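Local coordinates for protein histidinol-phosphatase (Listeria monocytogenes str. 4b H7858, PDB 3DCP) that probably hydrolyses L-histidinol phosphate to L-histidinol and phosphate, a step of histidine biosynthesis, using a site of three metal ions, at residues R177-I182 against Y219-N224; M1-H6 against T115-L120; T9-H14 against A61-S66; P69-K74 against I88-E93. All coordinates share one frame; numbering follows the deposited sequence.

Contact 1: R177-I182 against Y219-N224; sequences RRMGHI and YELDFN. With FE (Fe (III) ion), chain E.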
# COMPACT_ATOMS: atom_id res chain seq x y z
N ARG A 177 -6.39 0.09 -9.81
CA ARG A 177 -6.06 1.33 -10.49
C ARG A 177 -5.59 2.40 -9.50
O ARG A 177 -5.36 3.55 -9.87
CB ARG A 177 -7.25 1.83 -11.31
CG ARG A 177 -7.47 0.99 -12.56
CD ARG A 177 -8.69 1.41 -13.34
NE ARG A 177 -8.91 0.52 -14.47
CZ ARG A 177 -10.00 0.54 -15.24
NH1 ARG A 177 -10.95 1.43 -15.00
NH2 ARG A 177 -10.13 -0.32 -16.24
N ARG A 178 -5.45 2.02 -8.24
CA ARG A 178 -4.95 2.95 -7.23
C ARG A 178 -3.61 2.43 -6.72
O ARG A 178 -3.53 1.32 -6.17
CB ARG A 178 -5.96 3.09 -6.07
CG ARG A 178 -5.52 4.12 -5.02
CD ARG A 178 -6.69 4.68 -4.20
NE ARG A 178 -7.29 3.70 -3.30
CZ ARG A 178 -8.38 2.98 -3.57
NH1 ARG A 178 -9.00 3.13 -4.74
NH2 ARG A 178 -8.85 2.12 -2.68
N MSE A 179 -2.55 3.21 -6.93
CA MSE A 179 -1.20 2.82 -6.52
C MSE A 179 -0.94 3.11 -5.03
O MSE A 179 -1.05 4.26 -4.59
CB MSE A 179 -0.15 3.53 -7.38
CG MSE A 179 -0.37 3.38 -8.89
SE MSE A 179 -0.28 1.54 -9.55
CE MSE A 179 -2.18 1.15 -9.62
N GLY A 180 -0.58 2.08 -4.28
CA GLY A 180 -0.35 2.23 -2.85
C GLY A 180 0.89 2.99 -2.41
O GLY A 180 1.96 2.84 -3.00
N HIS A 181 0.73 3.81 -1.37
CA HIS A 181 1.83 4.58 -0.75
C HIS A 181 3.10 4.64 -1.59
O HIS A 181 4.07 3.96 -1.27
CB HIS A 181 2.15 3.96 0.61
CG HIS A 181 2.23 2.46 0.59
ND1 HIS A 181 3.04 1.77 -0.28
CD2 HIS A 181 1.58 1.52 1.32
CE1 HIS A 181 2.90 0.47 -0.08
NE2 HIS A 181 2.02 0.29 0.89
N ILE A 182 3.12 5.48 -2.63
CA ILE A 182 4.27 5.52 -3.53
C ILE A 182 5.60 6.11 -3.06
O ILE A 182 6.47 6.39 -3.87
CB ILE A 182 3.91 6.17 -4.89
CG1 ILE A 182 3.49 7.63 -4.69
CG2 ILE A 182 2.79 5.38 -5.57
CD1 ILE A 182 3.35 8.39 -6.00
N TYR A 219 -4.92 6.43 -13.72
CA TYR A 219 -4.92 5.78 -12.41
C TYR A 219 -5.09 6.85 -11.33
O TYR A 219 -5.22 8.03 -11.63
CB TYR A 219 -3.59 5.04 -12.18
CG TYR A 219 -3.39 3.76 -12.97
CD1 TYR A 219 -4.44 3.14 -13.66
CD2 TYR A 219 -2.14 3.12 -12.97
CE1 TYR A 219 -4.25 1.92 -14.33
CE2 TYR A 219 -1.94 1.91 -13.63
CZ TYR A 219 -3.00 1.31 -14.31
OH TYR A 219 -2.80 0.11 -14.95
N GLU A 220 -5.09 6.42 -10.07
CA GLU A 220 -5.21 7.35 -8.95
C GLU A 220 -4.20 6.94 -7.89
O GLU A 220 -3.59 5.87 -7.98
CB GLU A 220 -6.63 7.36 -8.39
CG GLU A 220 -7.18 6.00 -8.00
CD GLU A 220 -8.60 6.05 -7.46
OE1 GLU A 220 -9.29 7.07 -7.68
OE2 GLU A 220 -9.03 5.06 -6.82
N LEU A 221 -4.01 7.78 -6.88
CA LEU A 221 -3.05 7.47 -5.85
C LEU A 221 -3.62 7.34 -4.45
O LEU A 221 -4.58 8.01 -4.07
CB LEU A 221 -1.93 8.52 -5.84
CG LEU A 221 -1.14 8.60 -7.15
CD1 LEU A 221 -0.21 9.79 -7.11
CD2 LEU A 221 -0.37 7.30 -7.37
N ASP A 222 -3.00 6.43 -3.70
CA ASP A 222 -3.33 6.16 -2.31
C ASP A 222 -2.63 7.23 -1.46
O ASP A 222 -1.40 7.27 -1.41
CB ASP A 222 -2.82 4.75 -1.98
CG ASP A 222 -2.84 4.39 -0.50
OD1 ASP A 222 -3.86 4.64 0.18
OD2 ASP A 222 -1.83 3.80 -0.02
N PHE A 223 -3.40 8.16 -0.88
CA PHE A 223 -2.83 9.20 -0.01
C PHE A 223 -2.82 8.56 1.37
O PHE A 223 -3.79 8.63 2.13
CB PHE A 223 -3.68 10.47 -0.00
CG PHE A 223 -3.07 11.61 0.77
CD1 PHE A 223 -3.01 11.58 2.16
CD2 PHE A 223 -2.53 12.71 0.10
CE1 PHE A 223 -2.43 12.63 2.88
CE2 PHE A 223 -1.95 13.76 0.80
CZ PHE A 223 -1.89 13.73 2.20
N ASN A 224 -1.71 7.89 1.65
CA ASN A 224 -1.53 7.10 2.86
C ASN A 224 -0.93 7.87 4.05
O ASN A 224 0.20 8.36 3.98
CB ASN A 224 -0.66 5.90 2.48
CG ASN A 224 -0.76 4.77 3.47
OD1 ASN A 224 -0.50 4.95 4.67
ND2 ASN A 224 -1.10 3.58 2.98
FE FE E . 1.22 -1.59 1.98
O HOH W 1 -6.58 4.80 -0.68
O HOH W 2 0.42 6.51 -3.23
O HOH W 3 3.12 -0.75 3.25

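Contact 2: M1-H6 against T115-L120; sequences MKRDGH and TDDGVL. With FE (Fe (III) ion), chain F.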
# COMPACT_ATOMS: atom_id res chain seq x y z
N MSE A 1 -18.14 14.60 1.67
CA MSE A 1 -17.97 13.12 1.64
C MSE A 1 -16.68 12.73 2.34
O MSE A 1 -15.68 13.44 2.25
CB MSE A 1 -17.95 12.62 0.19
N LYS A 2 -16.70 11.61 3.05
CA LYS A 2 -15.53 11.14 3.78
C LYS A 2 -15.29 9.68 3.43
O LYS A 2 -16.09 8.81 3.77
CB LYS A 2 -15.77 11.32 5.28
CG LYS A 2 -14.52 11.28 6.12
CD LYS A 2 -14.79 11.88 7.50
CE LYS A 2 -13.57 11.76 8.41
NZ LYS A 2 -13.85 12.33 9.75
N ARG A 3 -14.17 9.41 2.76
CA ARG A 3 -13.84 8.06 2.33
C ARG A 3 -12.45 7.58 2.74
O ARG A 3 -11.49 8.36 2.72
CB ARG A 3 -13.96 8.00 0.79
CG ARG A 3 -13.44 6.72 0.17
CD ARG A 3 -13.44 6.81 -1.36
NE ARG A 3 -13.04 5.55 -1.96
CZ ARG A 3 -12.73 5.39 -3.24
NH1 ARG A 3 -12.78 6.42 -4.07
NH2 ARG A 3 -12.36 4.19 -3.68
N ASP A 4 -12.34 6.30 3.10
CA ASP A 4 -11.06 5.68 3.44
C ASP A 4 -10.89 4.50 2.47
O ASP A 4 -11.66 3.54 2.48
CB ASP A 4 -11.06 5.19 4.90
CG ASP A 4 -9.69 4.63 5.34
OD1 ASP A 4 -9.53 4.35 6.55
OD2 ASP A 4 -8.79 4.46 4.49
N GLY A 5 -9.89 4.59 1.60
CA GLY A 5 -9.70 3.54 0.62
C GLY A 5 -8.60 2.55 0.94
O GLY A 5 -8.08 1.88 0.05
N HIS A 6 -8.23 2.43 2.21
CA HIS A 6 -7.15 1.51 2.55
C HIS A 6 -7.21 1.06 4.00
O HIS A 6 -6.70 1.74 4.90
CB HIS A 6 -5.82 2.20 2.24
CG HIS A 6 -4.65 1.28 2.15
ND1 HIS A 6 -3.50 1.60 1.46
CD2 HIS A 6 -4.44 0.05 2.68
CE1 HIS A 6 -2.63 0.61 1.57
NE2 HIS A 6 -3.17 -0.34 2.30
N THR A 115 -14.29 -8.76 -6.21
CA THR A 115 -13.82 -7.53 -5.59
C THR A 115 -14.50 -6.29 -6.15
O THR A 115 -15.03 -6.31 -7.26
CB THR A 115 -12.30 -7.38 -5.76
OG1 THR A 115 -11.99 -7.12 -7.13
CG2 THR A 115 -11.61 -8.65 -5.32
N ASP A 116 -14.43 -5.20 -5.40
CA ASP A 116 -15.08 -3.95 -5.77
C ASP A 116 -14.15 -2.72 -5.73
O ASP A 116 -14.55 -1.62 -6.11
CB ASP A 116 -16.28 -3.76 -4.83
CG ASP A 116 -17.15 -2.61 -5.24
OD1 ASP A 116 -17.25 -2.35 -6.45
OD2 ASP A 116 -17.75 -1.97 -4.34
N ASP A 117 -12.93 -2.91 -5.25
CA ASP A 117 -11.93 -1.83 -5.18
C ASP A 117 -10.59 -2.53 -4.99
O ASP A 117 -10.55 -3.75 -4.83
CB ASP A 117 -12.25 -0.89 -4.00
CG ASP A 117 -11.39 0.37 -3.99
OD1 ASP A 117 -10.78 0.73 -5.02
OD2 ASP A 117 -11.34 1.02 -2.93
N GLY A 118 -9.50 -1.77 -5.02
CA GLY A 118 -8.20 -2.39 -4.86
C GLY A 118 -7.04 -1.42 -4.86
O GLY A 118 -7.17 -0.27 -5.29
N VAL A 119 -5.91 -1.89 -4.36
CA VAL A 119 -4.69 -1.10 -4.31
C VAL A 119 -3.56 -2.01 -4.75
O VAL A 119 -3.52 -3.19 -4.37
CB VAL A 119 -4.39 -0.60 -2.87
CG1 VAL A 119 -3.09 0.19 -2.85
CG2 VAL A 119 -5.55 0.26 -2.36
N LEU A 120 -2.65 -1.48 -5.57
CA LEU A 120 -1.50 -2.24 -6.04
C LEU A 120 -0.30 -1.61 -5.33
O LEU A 120 -0.03 -0.42 -5.51
CB LEU A 120 -1.33 -2.09 -7.55
CG LEU A 120 -0.79 -3.25 -8.38
CD1 LEU A 120 -0.07 -2.69 -9.61
CD2 LEU A 120 0.13 -4.13 -7.58
FE FE F . -1.93 -1.66 3.60

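Contact 3: T9-H14 against A61-S66; sequences TEFCPH and ASMAMS. With ZN (zinc ion), chain D.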
# COMPACT_ATOMS: atom_id res chain seq x y z
N THR A 9 -7.85 -6.04 8.14
CA THR A 9 -8.71 -6.80 9.04
C THR A 9 -7.98 -7.82 9.91
O THR A 9 -6.75 -7.88 9.93
CB THR A 9 -9.77 -7.58 8.24
OG1 THR A 9 -9.13 -8.66 7.54
CG2 THR A 9 -10.45 -6.67 7.23
N GLU A 10 -8.77 -8.64 10.60
CA GLU A 10 -8.23 -9.69 11.46
C GLU A 10 -7.57 -10.78 10.61
O GLU A 10 -6.89 -11.66 11.14
CB GLU A 10 -9.34 -10.29 12.33
CG GLU A 10 -10.44 -11.04 11.56
CD GLU A 10 -11.58 -10.13 11.08
OE1 GLU A 10 -11.42 -8.89 11.08
OE2 GLU A 10 -12.64 -10.67 10.69
N PHE A 11 -7.79 -10.72 9.30
CA PHE A 11 -7.21 -11.70 8.38
C PHE A 11 -5.77 -11.33 8.03
O PHE A 11 -5.13 -12.01 7.22
CB PHE A 11 -8.06 -11.79 7.11
CG PHE A 11 -9.28 -12.65 7.25
CD1 PHE A 11 -9.20 -14.02 7.02
CD2 PHE A 11 -10.50 -12.11 7.63
CE1 PHE A 11 -10.32 -14.83 7.16
CE2 PHE A 11 -11.63 -12.91 7.78
CZ PHE A 11 -11.54 -14.28 7.54
N CYS A 12 -5.26 -10.26 8.64
CA CYS A 12 -3.89 -9.82 8.41
C CYS A 12 -3.02 -10.38 9.53
O CYS A 12 -3.17 -10.02 10.69
CB CYS A 12 -3.81 -8.30 8.40
SG CYS A 12 -2.13 -7.68 8.21
N PRO A 13 -2.07 -11.26 9.19
CA PRO A 13 -1.17 -11.87 10.18
C PRO A 13 -0.39 -10.89 11.05
O PRO A 13 -0.12 -11.19 12.21
CB PRO A 13 -0.25 -12.74 9.32
CG PRO A 13 -1.11 -13.06 8.12
CD PRO A 13 -1.75 -11.73 7.83
N HIS A 14 -0.02 -9.74 10.51
CA HIS A 14 0.74 -8.77 11.28
C HIS A 14 -0.11 -7.62 11.81
O HIS A 14 0.42 -6.62 12.29
CB HIS A 14 1.89 -8.20 10.47
CG HIS A 14 1.48 -7.67 9.13
ND1 HIS A 14 1.34 -8.48 8.02
CD2 HIS A 14 1.15 -6.42 8.73
CE1 HIS A 14 0.94 -7.75 7.00
NE2 HIS A 14 0.82 -6.50 7.40
N ALA A 61 3.47 -11.68 6.08
CA ALA A 61 3.00 -10.79 5.02
C ALA A 61 1.49 -10.79 4.76
O ALA A 61 0.87 -9.73 4.72
CB ALA A 61 3.75 -11.08 3.71
N SER A 62 0.90 -11.96 4.57
CA SER A 62 -0.53 -12.02 4.30
C SER A 62 -1.14 -13.38 4.60
O SER A 62 -0.45 -14.33 4.96
CB SER A 62 -0.80 -11.68 2.84
OG SER A 62 -0.33 -12.72 2.01
N MSE A 63 -2.46 -13.46 4.44
CA MSE A 63 -3.20 -14.69 4.68
C MSE A 63 -2.88 -15.74 3.62
O MSE A 63 -2.26 -15.46 2.60
CB MSE A 63 -4.70 -14.40 4.67
CG MSE A 63 -5.14 -13.59 3.48
SE MSE A 63 -7.06 -13.54 3.25
CE MSE A 63 -7.20 -15.10 2.14
N ALA A 64 -3.33 -16.97 3.88
CA ALA A 64 -3.12 -18.08 2.96
C ALA A 64 -4.26 -18.15 1.95
O ALA A 64 -5.36 -17.65 2.20
CB ALA A 64 -3.03 -19.39 3.74
N MSE A 65 -4.00 -18.79 0.81
CA MSE A 65 -5.01 -18.95 -0.23
C MSE A 65 -6.27 -19.60 0.33
O MSE A 65 -7.39 -19.25 -0.05
CB MSE A 65 -4.45 -19.80 -1.37
CG MSE A 65 -3.45 -19.08 -2.27
SE MSE A 65 -4.29 -17.76 -3.43
CE MSE A 65 -4.90 -18.95 -4.84
N SER A 66 -6.08 -20.56 1.23
CA SER A 66 -7.21 -21.26 1.83
C SER A 66 -8.12 -20.33 2.66
O SER A 66 -9.29 -20.62 2.85
CB SER A 66 -6.72 -22.42 2.70
OG SER A 66 -5.83 -21.97 3.70
ZN ZN D . -0.43 -4.72 6.52
O HOH W 4 -3.73 -10.94 4.37

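Contact 4: P69-K74 against I88-E93; sequences PYYFKK and IHIGFE. With FE (Fe (III) ion), chain E; FE (Fe (III) ion), chain F.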
# COMPACT_ATOMS: atom_id res chain seq x y z
N PRO A 69 -11.89 -17.93 0.92
CA PRO A 69 -13.34 -18.13 1.03
C PRO A 69 -13.92 -17.50 2.29
O PRO A 69 -14.97 -16.88 2.26
CB PRO A 69 -13.47 -19.65 1.01
CG PRO A 69 -12.33 -20.06 0.12
CD PRO A 69 -11.21 -19.21 0.68
N TYR A 70 -13.20 -17.66 3.40
CA TYR A 70 -13.61 -17.12 4.69
C TYR A 70 -13.51 -15.59 4.72
O TYR A 70 -14.37 -14.92 5.31
CB TYR A 70 -12.75 -17.73 5.79
CG TYR A 70 -12.87 -19.24 5.83
CD1 TYR A 70 -13.93 -19.85 6.49
CD2 TYR A 70 -11.95 -20.05 5.16
CE1 TYR A 70 -14.08 -21.24 6.49
CE2 TYR A 70 -12.09 -21.44 5.14
CZ TYR A 70 -13.16 -22.02 5.81
OH TYR A 70 -13.30 -23.40 5.79
N TYR A 71 -12.48 -15.05 4.09
CA TYR A 71 -12.30 -13.60 4.03
C TYR A 71 -13.49 -12.95 3.35
O TYR A 71 -14.12 -12.05 3.91
CB TYR A 71 -11.02 -13.24 3.26
CG TYR A 71 -10.90 -11.77 2.88
CD1 TYR A 71 -10.76 -10.78 3.86
CD2 TYR A 71 -10.89 -11.38 1.54
CE1 TYR A 71 -10.61 -9.44 3.51
CE2 TYR A 71 -10.73 -10.05 1.18
CZ TYR A 71 -10.59 -9.08 2.17
OH TYR A 71 -10.40 -7.76 1.82
N PHE A 72 -13.81 -13.40 2.14
CA PHE A 72 -14.93 -12.84 1.41
C PHE A 72 -16.24 -13.02 2.17
O PHE A 72 -17.06 -12.10 2.22
CB PHE A 72 -15.04 -13.46 0.02
CG PHE A 72 -14.06 -12.89 -0.97
CD1 PHE A 72 -14.08 -11.54 -1.28
CD2 PHE A 72 -13.12 -13.70 -1.58
CE1 PHE A 72 -13.18 -11.00 -2.19
CE2 PHE A 72 -12.21 -13.18 -2.50
CZ PHE A 72 -12.24 -11.83 -2.80
N LYS A 73 -16.45 -14.19 2.75
CA LYS A 73 -17.67 -14.42 3.49
C LYS A 73 -17.85 -13.38 4.60
O LYS A 73 -18.89 -12.72 4.69
CB LYS A 73 -17.67 -15.82 4.10
CG LYS A 73 -18.92 -16.15 4.90
CD LYS A 73 -18.82 -17.50 5.59
CE LYS A 73 -20.04 -17.76 6.46
NZ LYS A 73 -19.89 -18.95 7.32
N LYS A 74 -16.82 -13.22 5.44
CA LYS A 74 -16.87 -12.27 6.55
C LYS A 74 -17.09 -10.84 6.07
O LYS A 74 -17.98 -10.15 6.57
CB LYS A 74 -15.57 -12.35 7.36
CG LYS A 74 -15.47 -11.35 8.52
CD LYS A 74 -16.47 -11.67 9.62
CE LYS A 74 -16.02 -11.13 10.98
NZ LYS A 74 -15.97 -9.66 11.04
N ILE A 88 -19.43 0.02 1.85
CA ILE A 88 -18.21 -0.75 2.00
C ILE A 88 -17.79 -1.45 0.71
O ILE A 88 -18.60 -2.11 0.07
CB ILE A 88 -18.34 -1.79 3.12
CG1 ILE A 88 -18.61 -1.06 4.45
CG2 ILE A 88 -17.10 -2.66 3.20
CD1 ILE A 88 -18.91 -1.98 5.61
N HIS A 89 -16.53 -1.29 0.35
CA HIS A 89 -15.99 -1.94 -0.84
C HIS A 89 -15.10 -3.07 -0.34
O HIS A 89 -14.49 -2.97 0.72
CB HIS A 89 -15.16 -0.96 -1.67
CG HIS A 89 -15.93 0.21 -2.17
ND1 HIS A 89 -16.99 0.09 -3.05
CD2 HIS A 89 -15.81 1.54 -1.92
CE1 HIS A 89 -17.49 1.28 -3.31
NE2 HIS A 89 -16.79 2.18 -2.64
N ILE A 90 -15.02 -4.15 -1.11
CA ILE A 90 -14.20 -5.29 -0.73
C ILE A 90 -13.17 -5.59 -1.81
O ILE A 90 -13.51 -5.73 -2.98
CB ILE A 90 -15.07 -6.54 -0.49
CG1 ILE A 90 -16.11 -6.23 0.60
CG2 ILE A 90 -14.20 -7.73 -0.12
CD1 ILE A 90 -17.01 -7.40 0.94
N GLY A 91 -11.90 -5.69 -1.42
CA GLY A 91 -10.85 -5.98 -2.39
C GLY A 91 -9.56 -6.40 -1.73
O GLY A 91 -9.56 -6.92 -0.61
N PHE A 92 -8.44 -6.17 -2.42
CA PHE A 92 -7.15 -6.55 -1.89
C PHE A 92 -6.09 -5.48 -2.09
O PHE A 92 -6.16 -4.68 -3.03
CB PHE A 92 -6.59 -7.79 -2.60
CG PHE A 92 -7.44 -9.02 -2.45
CD1 PHE A 92 -7.43 -9.73 -1.25
CD2 PHE A 92 -8.22 -9.48 -3.51
CE1 PHE A 92 -8.20 -10.88 -1.10
CE2 PHE A 92 -8.99 -10.63 -3.38
CZ PHE A 92 -8.98 -11.34 -2.17
N GLU A 93 -5.12 -5.47 -1.19
CA GLU A 93 -3.96 -4.63 -1.39
C GLU A 93 -3.08 -5.66 -2.10
O GLU A 93 -2.56 -6.58 -1.47
CB GLU A 93 -3.29 -4.21 -0.09
CG GLU A 93 -1.91 -3.62 -0.36
CD GLU A 93 -1.35 -2.85 0.81
OE1 GLU A 93 -1.68 -3.19 1.96
OE2 GLU A 93 -0.57 -1.92 0.59
FE FE E . 1.22 -1.59 1.98
FE FE F . -1.93 -1.66 3.60
O HOH W 3 3.12 -0.75 3.25

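Contact 1: R177-I182 against Y219-N224
Parallel β-bridges pair R178 with E220 and M179 with L221, joining strands 178-179 and 220-224 of the PHP fold just before H181 enters the metal site. The ladder of backbone bonds fixes the register: E220 N to R177 O, M179 N to E220 O at 3.0 Å, and D222 N to M179 O at 3.1 Å. On one sheet face R178 NH1 donates to E220 OE2 (2.8 Å), a salt bridge in which the oxygen lies at the guanidinium edge while the carboxylate plane is turned 64° from it. The arginine chain bends at chi3 (70°) to bring NH1 there; NH2 goes instead to D117 and the carbonyl of G5, and NE reaches D222 OD1 through a water. M179 and L221 lie on the opposite face. M179 CB packs on L221 CD2 at 3.8 Å, and the selenium of M179 stands 5.1 Å from the centroid of the nearby Y219 ring, an oblique Met-aromatic contact. Beyond the strand pairing, D222 OD2 takes over the backbone's role. Its anti lone pair receives H181 N at 2.9 Å in a nearly straight bond (168°), and its syn side receives N224 ND2, which also bonds D258. The H181 ring runs alongside the N224 amide and binds iron through NE2 at 2.3 Å; E93, H123 and a water are further ligands. The H181 N bond thus ties a metal ligand's main chain to strand 220-224, while N224 holds the carboxylate; with a weak bond from H6 ND1, D222 is a second-shell residue positioning H181.

Contact 2: M1-H6 against T115-L120
R3 and D117 approach from opposite directions, the extended arginine chain bringing NH2 within 3.4 Å of D117 OD2. The two flat groups are turned 46° against each other, with the carboxylate carbon in the plane of the guanidinium at its edge. An N-H...O angle of 140° and the long distance mark this salt bridge as weak in its hydrogen bond; D117 OD2 has other partners in S36 OG and in the guanidinium of R178. D117 OD1 meanwhile turns back to its own chain, accepting weakly from G118 N. Farther along, V119 directs its methyl groups at the other strand: CG2 lies 3.9 Å from G5 O, and CG1 is 4.5 Å from H6 CE1, placed obliquely to the imidazole. The axes of strands 3-6 and 117-120 come no nearer than 7.7 Å and diverge by 52°, and no backbone bond joins them. In the sheet, strands 34-40 and 87-95 lie between them, so the meeting of their side chains is consistent with contact across the interior of a curved, barrel-like sheet. H6 is set by an Asx turn, D4 OD2 accepting from H6 N at 3.1 Å, with the N-H above the carboxylate plane. With CG anti to the backbone N, the ring carries NE2 to 2.2 Å from iron, whose other ligands are H8, E93 and D258. V119 being only loosely apposed and the R3 bond weak, the link between these strands probably runs largely through R178, which pairs with D117 and also donates to G5 O.

Contact 3: T9-H14 against A61-S66
Both H14 and M63 place CG between the backbone N and the carbonyl carbon (chi1 52° and 49°), and these torsions turn each side chain to the other loop. The H14 ring thereby presents its CE1 edge to A61 O, 3.0 Å away and near the ring plane, while C12 SG lies over the centre of one ring face, 3.2 Å above it. The chain of M63 bends at chi3, setting its selenium 5.3 Å from the centroid of the F11 ring and 53° off the normal, an oblique Met-aromatic contact. Between these two ends P13 CG rests 3.5 Å from S62 O. No direct hydrogen bond crosses between the loops; a water accepts from M63 N at 2.8 Å and donates to F11 O in a weak bond. At the start of the segment, an ST turn formed by T9 OG1 with F11 N, within a type I turn from T9 to C12, shapes the chain. H14 ND1 bonds T60 O and NE2 binds zinc, and these two bonds fix the ring's rotation. The zinc is shared with H40 and H260: a loop after strand 3-7 supplies a histidine to a three-metal centre, as in PHP-family phosphoesterases.

Contact 4: P69-K74 against I88-E93
Helix 69-74 runs almost antiparallel to strand 88-93, their directions 157° apart and their axes 9.8 Å at closest approach, with F72 and I90 nearest in the backbone. Y71 makes the polar link. Its CG stands anti to the backbone N, which sends the ring toward the strand, and OH donates to G91 O at 2.7 Å, meeting that carbonyl nearly head-on; G91 O lies at the edge of the Y71 ring, near its plane. The same hydroxyl is also bonded to the backbone N of E39 on the neighbouring strand 34-40, so one phenol oxygen connects the helix to two strands. The helix lies in the chain between the adjacent parallel strands 34-40 and 87-95, and so belongs to a beta-alpha-beta crossover of the TIM-barrel-like PHP fold, packed on the outside of the sheet. Around the phenol gathers an aromatic cluster. Y71 and F92 slide past each other in opposite directions, CE2 of Y71 to CE1 of F92 3.5 Å apart, their rings inclined by 33°. F72 crosses F92 at about a right angle with planes 81° apart, CZ of each 3.4 Å from the other; both pairs are oblique. F72 also receives a methyl of the strand, I90 CG2, 4.0 Å from CD1, while Y71 CD2 lies over the centre of one F72 ring face. At the far end of the strand, the extended side chain of E93 enters the metal site, where OE1 binds one iron and OE2 the other, bridging the pair; OE2 also has S121 OG as a partner.

Contacts 1, 2 and 4 are buried, whereas contact 3 lies at the surface. Contact 1 is strand pairing, contact 2 bridges separated strands of one sheet by weak charge pairing, contact 4 packs a helix on that sheet by aromatic rings, and contact 3 joins two loops through a ring edge at a carbonyl, selenium and water. Contacts 1 and 2 meet through R178 and D117, and contacts 2 and 4 through adjacent strands, D116 bonding H89. Contacts 3 and 4 meet where F11 touches the helix near Y71. All converge on the metals: H181 and E93 on one iron, H6 and E93 on the other, and H14 on zinc.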